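Local coordinates for protein putative 4-Hydroxy-2-oxoglutarate aldolase / 2-dehydro-3-deoxyphosphogluconate aldolase (Yersinia enterocolitica, PDB 3LM7) that belongs to the KDGP aldolase family of TIM-barrel proteins and probably works as an enzyme of that family, at residues A[180-193]-A[207-221]. Residues are numbered along the deposited sequence; the frame is centred on the assembly and turned at random.
With K (potassium ion), chain E.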
ATOM      1  N   ALA A 180      -7.578 -12.491  -2.062  1.00  6.75           N
ATOM      2  CA  ALA A 180      -6.991 -11.505  -1.164  1.00  7.30           C
ATOM      3  C   ALA A 180      -5.476 -11.711  -1.011  1.00  7.72           C
ATOM      4  O   ALA A 180      -4.686 -10.747  -1.109  1.00  5.75           O
ATOM      5  CB  ALA A 180      -7.724 -11.536   0.201  1.00  6.03           C
ATOM      6  N   GLU A 181      -5.036 -12.960  -0.824  1.00  8.11           N
ATOM      7  CA  GLU A 181      -3.565 -13.218  -0.677  1.00  7.95           C
ATOM      8  C   GLU A 181      -2.795 -12.918  -1.961  1.00  7.56           C
ATOM      9  O   GLU A 181      -1.699 -12.335  -1.908  1.00  5.74           O
ATOM     10  CB  GLU A 181      -3.316 -14.656  -0.234  1.00  9.45           C
ATOM     11  CG  GLU A 181      -4.316 -14.978   0.819  1.00 15.82           C
ATOM     12  CD  GLU A 181      -3.752 -15.456   2.051  1.00 30.40           C
ATOM     13  OE1 GLU A 181      -2.900 -14.643   2.561  1.00 35.69           O
ATOM     14  OE2 GLU A 181      -4.191 -16.593   2.512  1.00 28.24           O
ATOM     15  N   ALA A 182      -3.446 -13.217  -3.101  1.00  5.67           N
ATOM     16  CA  ALA A 182      -2.844 -12.945  -4.402  1.00  5.38           C
ATOM     17  C   ALA A 182      -2.795 -11.403  -4.683  1.00  4.98           C
ATOM     18  O   ALA A 182      -1.762 -10.856  -5.185  1.00  5.39           O
ATOM     19  CB  ALA A 182      -3.653 -13.721  -5.515  1.00  6.28           C
ATOM     20  N   CYS A 183      -3.838 -10.675  -4.277  1.00  6.19           N
ATOM     21  CA  CYS A 183      -3.786  -9.206  -4.449  1.00  4.94           C
ATOM     22  C   CYS A 183      -2.659  -8.626  -3.583  1.00  4.90           C
ATOM     23  O   CYS A 183      -1.960  -7.756  -4.022  1.00  6.63           O
ATOM     24  CB  CYS A 183      -5.107  -8.544  -4.010  1.00  4.82           C
ATOM     25  SG  CYS A 183      -6.487  -8.852  -5.281  1.00  7.50           S
ATOM     26  N   ALA A 184      -2.596  -9.033  -2.317  1.00  5.47           N
ATOM     27  CA  ALA A 184      -1.529  -8.557  -1.408  1.00  6.74           C
ATOM     28  C   ALA A 184      -0.178  -8.873  -2.040  1.00  6.08           C
ATOM     29  O   ALA A 184       0.732  -8.025  -2.043  1.00  7.51           O
ATOM     30  CB  ALA A 184      -1.660  -9.257  -0.006  1.00  5.33           C
ATOM     31  N   ALA A 185      -0.022 -10.095  -2.531  1.00  7.29           N
ATOM     32  CA  ALA A 185       1.306 -10.476  -3.119  1.00  8.73           C
ATOM     33  C   ALA A 185       1.704  -9.571  -4.295  1.00  9.99           C
ATOM     34  O   ALA A 185       2.891  -9.281  -4.504  1.00 10.37           O
ATOM     35  CB  ALA A 185       1.271 -11.971  -3.601  1.00  9.05           C
ATOM     36  N   THR A 186       0.715  -9.187  -5.110  1.00  9.32           N
ATOM     37  CA  THR A 186       0.993  -8.503  -6.365  1.00  8.70           C
ATOM     38  C   THR A 186       0.797  -7.003  -6.221  1.00  9.70           C
ATOM     39  O   THR A 186       0.833  -6.311  -7.222  1.00  8.93           O
ATOM     40  CB  THR A 186       0.016  -9.001  -7.512  1.00  9.23           C
ATOM     41  OG1 THR A 186      -1.355  -8.849  -7.096  1.00  9.80           O
ATOM     42  CG2 THR A 186       0.265 -10.510  -7.813  1.00 10.36           C
ATOM     43  N   GLY A 187       0.529  -6.507  -5.003  1.00  7.01           N
ATOM     44  CA  GLY A 187       0.284  -5.058  -4.845  1.00  8.63           C
ATOM     45  C   GLY A 187      -1.018  -4.566  -5.467  1.00  8.88           C
ATOM     46  O   GLY A 187      -1.140  -3.398  -5.808  1.00 10.60           O
ATOM     47  N   PHE A 188      -2.002  -5.446  -5.634  1.00  6.74           N
ATOM     48  CA  PHE A 188      -3.258  -5.056  -6.321  1.00  6.51           C
ATOM     49  C   PHE A 188      -4.381  -4.910  -5.274  1.00  7.68           C
ATOM     50  O   PHE A 188      -4.263  -5.368  -4.138  1.00  7.09           O
ATOM     51  CB  PHE A 188      -3.639  -6.100  -7.394  1.00  5.54           C
ATOM     52  CG  PHE A 188      -4.395  -5.543  -8.569  1.00  7.44           C
ATOM     53  CD1 PHE A 188      -3.823  -4.553  -9.388  1.00  8.82           C
ATOM     54  CD2 PHE A 188      -5.663  -6.079  -8.921  1.00  6.51           C
ATOM     55  CE1 PHE A 188      -4.526  -4.048 -10.521  1.00  8.20           C
ATOM     56  CE2 PHE A 188      -6.336  -5.610 -10.078  1.00  6.80           C
ATOM     57  CZ  PHE A 188      -5.752  -4.594 -10.883  1.00  6.68           C
ATOM     58  N   TRP A 189      -5.417  -4.167  -5.636  1.00  6.59           N
ATOM     59  CA  TRP A 189      -6.485  -3.793  -4.700  1.00  6.09           C
ATOM     60  C   TRP A 189      -7.701  -4.654  -4.889  1.00  6.74           C
ATOM     61  O   TRP A 189      -7.848  -5.344  -5.907  1.00  6.14           O
ATOM     62  CB  TRP A 189      -6.821  -2.302  -4.900  1.00  5.41           C
ATOM     63  CG  TRP A 189      -5.558  -1.431  -4.772  1.00  7.44           C
ATOM     64  CD1 TRP A 189      -4.344  -1.758  -4.138  1.00  7.64           C
ATOM     65  CD2 TRP A 189      -5.405  -0.106  -5.269  1.00  8.25           C
ATOM     66  NE1 TRP A 189      -3.462  -0.715  -4.273  1.00  6.67           N
ATOM     67  CE2 TRP A 189      -4.082   0.321  -4.938  1.00  9.51           C
ATOM     68  CE3 TRP A 189      -6.280   0.796  -5.937  1.00 10.50           C
ATOM     69  CZ2 TRP A 189      -3.591   1.604  -5.284  1.00  8.32           C
ATOM     70  CZ3 TRP A 189      -5.753   2.096  -6.332  1.00 10.43           C
ATOM     71  CH2 TRP A 189      -4.418   2.459  -5.984  1.00 10.27           C
ATOM     72  N   LEU A 190      -8.611  -4.625  -3.908  1.00  5.29           N
ATOM     73  CA  LEU A 190      -9.697  -5.590  -3.914  1.00  5.47           C
ATOM     74  C   LEU A 190     -11.026  -4.980  -3.463  1.00  5.92           C
ATOM     75  O   LEU A 190     -11.067  -4.229  -2.454  1.00  5.70           O
ATOM     76  CB  LEU A 190      -9.321  -6.734  -2.938  1.00  4.25           C
ATOM     77  CG  LEU A 190     -10.273  -7.965  -2.810  1.00  6.81           C
ATOM     78  CD1 LEU A 190     -10.645  -8.566  -4.186  1.00  7.62           C
ATOM     79  CD2 LEU A 190      -9.566  -9.063  -1.939  1.00  2.73           C
ATOM     80  N   GLU A 191     -12.113  -5.334  -4.180  1.00  4.73           N
ATOM     81  CA  GLU A 191     -13.428  -4.794  -3.889  1.00  5.35           C
ATOM     82  C   GLU A 191     -14.407  -5.944  -3.721  1.00  6.49           C
ATOM     83  O   GLU A 191     -15.055  -6.379  -4.704  1.00  6.93           O
ATOM     84  CB  GLU A 191     -13.869  -3.841  -5.033  1.00  4.81           C
ATOM     85  CG  GLU A 191     -12.751  -2.845  -5.438  1.00  6.79           C
ATOM     86  CD  GLU A 191     -13.255  -1.684  -6.248  1.00  5.79           C
ATOM     87  OE1 GLU A 191     -14.497  -1.501  -6.328  1.00  6.69           O
ATOM     88  OE2 GLU A 191     -12.424  -0.881  -6.691  1.00  8.00           O
ATOM     89  N   PRO A 192     -14.508  -6.498  -2.494  1.00  6.49           N
ATOM     90  CA  PRO A 192     -15.478  -7.589  -2.311  1.00  7.38           C
ATOM     91  C   PRO A 192     -16.906  -7.088  -2.465  1.00  6.84           C
ATOM     92  O   PRO A 192     -17.247  -5.994  -1.961  1.00  5.44           O
ATOM     93  CB  PRO A 192     -15.247  -8.053  -0.860  1.00  6.99           C
ATOM     94  CG  PRO A 192     -14.600  -6.870  -0.190  1.00  8.57           C
ATOM     95  CD  PRO A 192     -13.805  -6.144  -1.241  1.00  8.29           C
ATOM     96  N   THR A 193     -17.742  -7.840  -3.184  1.00  7.34           N
ATOM     97  CA  THR A 193     -19.082  -7.305  -3.525  1.00  9.07           C
ATOM     98  C   THR A 193     -20.033  -8.505  -3.582  1.00  9.90           C
ATOM     99  O   THR A 193     -19.709  -9.545  -4.221  1.00  8.40           O
ATOM    100  CB  THR A 193     -19.144  -6.666  -4.940  1.00  7.94           C
ATOM    101  OG1 THR A 193     -18.145  -5.651  -5.108  1.00 10.32           O
ATOM    102  CG2 THR A 193     -20.491  -6.025  -5.246  1.00  7.36           C
ATOM    103  N   ILE A 207     -10.531 -10.260   6.518  1.00  8.20           N
ATOM    104  CA  ILE A 207      -9.790 -11.230   5.690  1.00  8.38           C
ATOM    105  C   ILE A 207      -8.845 -10.537   4.730  1.00  8.02           C
ATOM    106  O   ILE A 207      -7.687 -10.942   4.562  1.00  6.69           O
ATOM    107  CB  ILE A 207     -10.810 -12.097   4.904  1.00  9.77           C
ATOM    108  CG1 ILE A 207     -11.352 -13.161   5.842  1.00  7.76           C
ATOM    109  CG2 ILE A 207     -10.163 -12.740   3.625  1.00  8.36           C
ATOM    110  CD1 ILE A 207     -12.621 -13.840   5.248  1.00 12.21           C
ATOM    111  N   ALA A 208      -9.328  -9.470   4.089  1.00  7.88           N
ATOM    112  CA  ALA A 208      -8.480  -8.707   3.136  1.00  9.04           C
ATOM    113  C   ALA A 208      -7.331  -8.011   3.877  1.00  8.86           C
ATOM    114  O   ALA A 208      -6.180  -7.992   3.366  1.00  8.84           O
ATOM    115  CB  ALA A 208      -9.325  -7.609   2.324  1.00  8.77           C
ATOM    116  N   LEU A 209      -7.622  -7.411   5.043  1.00  7.91           N
ATOM    117  CA  LEU A 209      -6.558  -6.751   5.790  1.00  7.96           C
ATOM    118  C   LEU A 209      -5.517  -7.756   6.285  1.00  8.94           C
ATOM    119  O   LEU A 209      -4.325  -7.471   6.216  1.00  9.36           O
ATOM    120  CB  LEU A 209      -7.129  -5.985   7.003  1.00 10.35           C
ATOM    121  CG  LEU A 209      -8.131  -4.876   6.686  1.00 10.40           C
ATOM    122  CD1 LEU A 209      -8.728  -4.265   8.031  1.00 10.09           C
ATOM    123  CD2 LEU A 209      -7.442  -3.735   5.836  1.00 11.01           C
ATOM    124  N   ASP A 210      -5.950  -8.937   6.758  1.00  8.15           N
ATOM    125  CA  ASP A 210      -4.985  -9.938   7.278  1.00  9.96           C
ATOM    126  C   ASP A 210      -4.102 -10.502   6.151  1.00 11.07           C
ATOM    127  O   ASP A 210      -2.947 -10.791   6.416  1.00 13.12           O
ATOM    128  CB  ASP A 210      -5.687 -11.125   7.950  1.00 10.06           C
ATOM    129  CG  ASP A 210      -6.321 -10.757   9.314  1.00 12.42           C
ATOM    130  OD1 ASP A 210      -6.093  -9.642   9.843  1.00 12.46           O
ATOM    131  OD2 ASP A 210      -7.072 -11.598   9.826  1.00 15.09           O
ATOM    132  N   ALA A 211      -4.660 -10.618   4.928  1.00  9.71           N
ATOM    133  CA  ALA A 211      -3.871 -10.974   3.721  1.00 11.22           C
ATOM    134  C   ALA A 211      -2.824  -9.915   3.351  1.00 11.52           C
ATOM    135  O   ALA A 211      -1.726 -10.254   2.818  1.00 12.13           O
ATOM    136  CB  ALA A 211      -4.828 -11.253   2.515  1.00 11.13           C
ATOM    137  N   GLY A 212      -3.091  -8.659   3.694  1.00  9.87           N
ATOM    138  CA  GLY A 212      -2.140  -7.567   3.445  1.00 10.03           C
ATOM    139  C   GLY A 212      -2.584  -6.696   2.245  1.00  9.18           C
ATOM    140  O   GLY A 212      -1.799  -5.908   1.711  1.00 10.89           O
ATOM    141  N   VAL A 213      -3.847  -6.831   1.816  1.00  7.07           N
ATOM    142  CA  VAL A 213      -4.320  -5.994   0.706  1.00  5.19           C
ATOM    143  C   VAL A 213      -4.203  -4.476   1.055  1.00  6.20           C
ATOM    144  O   VAL A 213      -4.723  -4.050   2.078  1.00  7.02           O
ATOM    145  CB  VAL A 213      -5.761  -6.334   0.254  1.00  5.68           C
ATOM    146  CG1 VAL A 213      -6.170  -5.485  -0.949  1.00  4.42           C
ATOM    147  CG2 VAL A 213      -5.871  -7.830  -0.075  1.00  6.76           C
ATOM    148  N   THR A 214      -3.538  -3.716   0.194  1.00  6.48           N
ATOM    149  CA  THR A 214      -3.211  -2.323   0.445  1.00  9.09           C
ATOM    150  C   THR A 214      -4.437  -1.385   0.450  1.00 10.43           C
ATOM    151  O   THR A 214      -4.514  -0.482   1.313  1.00 10.80           O
ATOM    152  CB  THR A 214      -2.178  -1.849  -0.555  1.00 10.53           C
ATOM    153  OG1 THR A 214      -1.036  -2.720  -0.376  1.00 13.57           O
ATOM    154  CG2 THR A 214      -1.696  -0.441  -0.175  1.00 16.21           C
ATOM    155  N   LYS A 215      -5.340  -1.576  -0.512  1.00  7.66           N
ATOM    156  CA  LYS A 215      -6.596  -0.813  -0.524  1.00  7.73           C
ATOM    157  C   LYS A 215      -7.733  -1.760  -0.696  1.00  7.69           C
ATOM    158  O   LYS A 215      -7.730  -2.622  -1.632  1.00  7.83           O
ATOM    159  CB  LYS A 215      -6.595   0.151  -1.716  1.00  6.46           C
ATOM    160  CG  LYS A 215      -5.355   1.135  -1.727  1.00 10.50           C
ATOM    161  CD  LYS A 215      -5.551   2.294  -0.888  1.00 11.91           C
ATOM    162  CE  LYS A 215      -4.483   3.375  -1.071  1.00 15.57           C
ATOM    163  NZ  LYS A 215      -3.276   2.976  -0.338  1.00 19.08           N
ATOM    164  N   VAL A 216      -8.742  -1.586   0.140  1.00  7.23           N
ATOM    165  CA  VAL A 216      -9.918  -2.442   0.100  1.00  6.31           C
ATOM    166  C   VAL A 216     -11.137  -1.562  -0.040  1.00  6.88           C
ATOM    167  O   VAL A 216     -11.255  -0.568   0.689  1.00  6.60           O
ATOM    168  CB  VAL A 216     -10.067  -3.300   1.412  1.00  6.44           C
ATOM    169  CG1 VAL A 216     -11.212  -4.297   1.223  1.00  6.87           C
ATOM    170  CG2 VAL A 216      -8.719  -4.016   1.686  1.00  6.22           C
ATOM    171  N   ILE A 217     -12.004  -1.868  -1.007  1.00  7.32           N
ATOM    172  CA  ILE A 217     -13.194  -1.025  -1.266  1.00  7.11           C
ATOM    173  C   ILE A 217     -14.389  -1.993  -1.220  1.00  6.90           C
ATOM    174  O   ILE A 217     -14.777  -2.576  -2.222  1.00  7.19           O
ATOM    175  CB  ILE A 217     -13.136  -0.240  -2.630  1.00  5.37           C
ATOM    176  CG1 ILE A 217     -11.923   0.709  -2.638  1.00  7.03           C
ATOM    177  CG2 ILE A 217     -14.497   0.582  -2.860  1.00  5.29           C
ATOM    178  CD1 ILE A 217     -11.645   1.398  -4.071  1.00  7.64           C
ATOM    179  N   PRO A 218     -14.946  -2.220  -0.017  1.00  8.19           N
ATOM    180  CA  PRO A 218     -16.063  -3.179   0.045  1.00  7.59           C
ATOM    181  C   PRO A 218     -17.327  -2.510  -0.456  1.00  8.21           C
ATOM    182  O   PRO A 218     -17.496  -1.304  -0.219  1.00  9.56           O
ATOM    183  CB  PRO A 218     -16.193  -3.481   1.545  1.00  6.15           C
ATOM    184  CG  PRO A 218     -15.673  -2.290   2.231  1.00  6.49           C
ATOM    185  CD  PRO A 218     -14.498  -1.783   1.326  1.00  8.42           C
ATOM    186  N   HIS A 219     -18.212  -3.269  -1.107  1.00  6.30           N
ATOM    187  CA  HIS A 219     -19.451  -2.705  -1.602  1.00  7.88           C
ATOM    188  C   HIS A 219     -20.581  -3.214  -0.741  1.00  8.28           C
ATOM    189  O   HIS A 219     -20.626  -4.401  -0.489  1.00  8.92           O
ATOM    190  CB  HIS A 219     -19.686  -3.163  -3.055  1.00  7.31           C
ATOM    191  CG  HIS A 219     -18.709  -2.567  -4.010  1.00  7.49           C
ATOM    192  ND1 HIS A 219     -19.111  -1.853  -5.115  1.00  8.94           N
ATOM    193  CD2 HIS A 219     -17.351  -2.551  -4.014  1.00  6.71           C
ATOM    194  CE1 HIS A 219     -18.038  -1.447  -5.784  1.00  9.17           C
ATOM    195  NE2 HIS A 219     -16.959  -1.875  -5.155  1.00  7.84           N
ATOM    196  N   ILE A 220     -21.472  -2.313  -0.305  1.00  8.08           N
ATOM    197  CA  ILE A 220     -22.594  -2.705   0.560  1.00  9.38           C
ATOM    198  C   ILE A 220     -23.879  -2.081   0.035  1.00  7.84           C
ATOM    199  O   ILE A 220     -24.018  -0.887   0.013  1.00  9.03           O
ATOM    200  CB  ILE A 220     -22.386  -2.290   2.053  1.00  9.57           C
ATOM    201  CG1 ILE A 220     -20.924  -2.519   2.519  1.00  9.55           C
ATOM    202  CG2 ILE A 220     -23.392  -3.067   2.926  1.00 12.70           C
ATOM    203  CD1 ILE A 220     -19.947  -1.350   2.156  1.00  7.64           C
ATOM    204  N   TYR A 221     -24.774  -2.915  -0.449  1.00  9.15           N
ATOM    205  CA  TYR A 221     -25.882  -2.477  -1.278  1.00 11.83           C
ATOM    206  C   TYR A 221     -27.194  -2.828  -0.545  1.00 12.99           C
ATOM    207  O   TYR A 221     -27.456  -2.264   0.498  1.00 13.48           O
ATOM    208  CB  TYR A 221     -25.814  -3.139  -2.652  1.00 13.78           C
ATOM    209  CG  TYR A 221     -24.621  -2.711  -3.513  1.00 13.10           C
ATOM    210  CD1 TYR A 221     -23.993  -1.467  -3.350  1.00 19.30           C
ATOM    211  CD2 TYR A 221     -24.170  -3.525  -4.516  1.00 18.97           C
ATOM    212  CE1 TYR A 221     -22.865  -1.076  -4.157  1.00 14.66           C
ATOM    213  CE2 TYR A 221     -23.098  -3.125  -5.370  1.00 15.95           C
ATOM    214  CZ  TYR A 221     -22.469  -1.910  -5.172  1.00 15.41           C
ATOM    215  OH  TYR A 221     -21.449  -1.548  -6.035  1.00 18.24           O
TER
HETATM  216  K     K E 401      -0.132 -12.357   3.092  1.00 15.24           K
HETATM  217  O   HOH W   1       0.224 -12.524   0.165  1.00 13.09           O
HETATM  218  O   HOH W   2      -2.387  -4.899  -2.191  1.00  7.01           O
HETATM  219  O   HOH W   3      -0.348 -11.810   5.989  1.00 21.95           O
HETATM  220  O   HOH W   4       1.590 -14.881   3.038  1.00 15.66           O
HETATM  221  O   HOH W   5      -1.914 -13.999   4.530  1.00 33.82           O
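The aliphatic stem of K215 lies over one face of the W189 indole: CG stands 3.6 Å from the centroid of the five-membered ring, a CH-pi contact. Lysine suits this place because its methylenes can lie on the indole while the ammonium end, turned off at chi2, reaches D13 O and the ring of Y10. The H219 imidazole is ringed differently. T193 OG1 sits over one face toward the rim, 3.3 Å from H219 CG, while at the edge NE2 gives a nearly straight hydrogen bond (168°) to E191 OE1 at 2.8 Å. Carboxylate and ring are nearly coplanar, and OE1 is met on its anti side. H219 ND1 and Y221 OH share a 2.5 Å hydrogen bond, so bonds at both ring nitrogens fix the imidazole's rotation. E191, with CG anti to its carbonyl carbon (chi1 -47°) and the chain extended beyond, runs beside I217; N117 and H94 also bond OE1, and S161 holds OE2, satisfying this buried acid.

Backbone bonds join the two segments in parallel: L190 N to K215 O, I217 N to L190 O (2.9 Å) and H219 N to P192 O. Small alanines let the helices approach, A180 CB meeting A211 CB at 3.7 Å. Both helices end in Schellman motifs at G187 and G212, whose positive phi glycine adopts readily; a side chain on G212 would jam against A211 O.

A211 O binds potassium at 2.6 Å; A211 O of the second subunit is also a ligand, placing this end at the dimer interface. Within the TIM barrel, strand 189-192 lies between strand 161-164 and extended segment 215-219, which has strand 17-20 on its other flank, I217 and H219 touching N18, and so closes the barrel, while helices 173-185 and 201-211 pack outside.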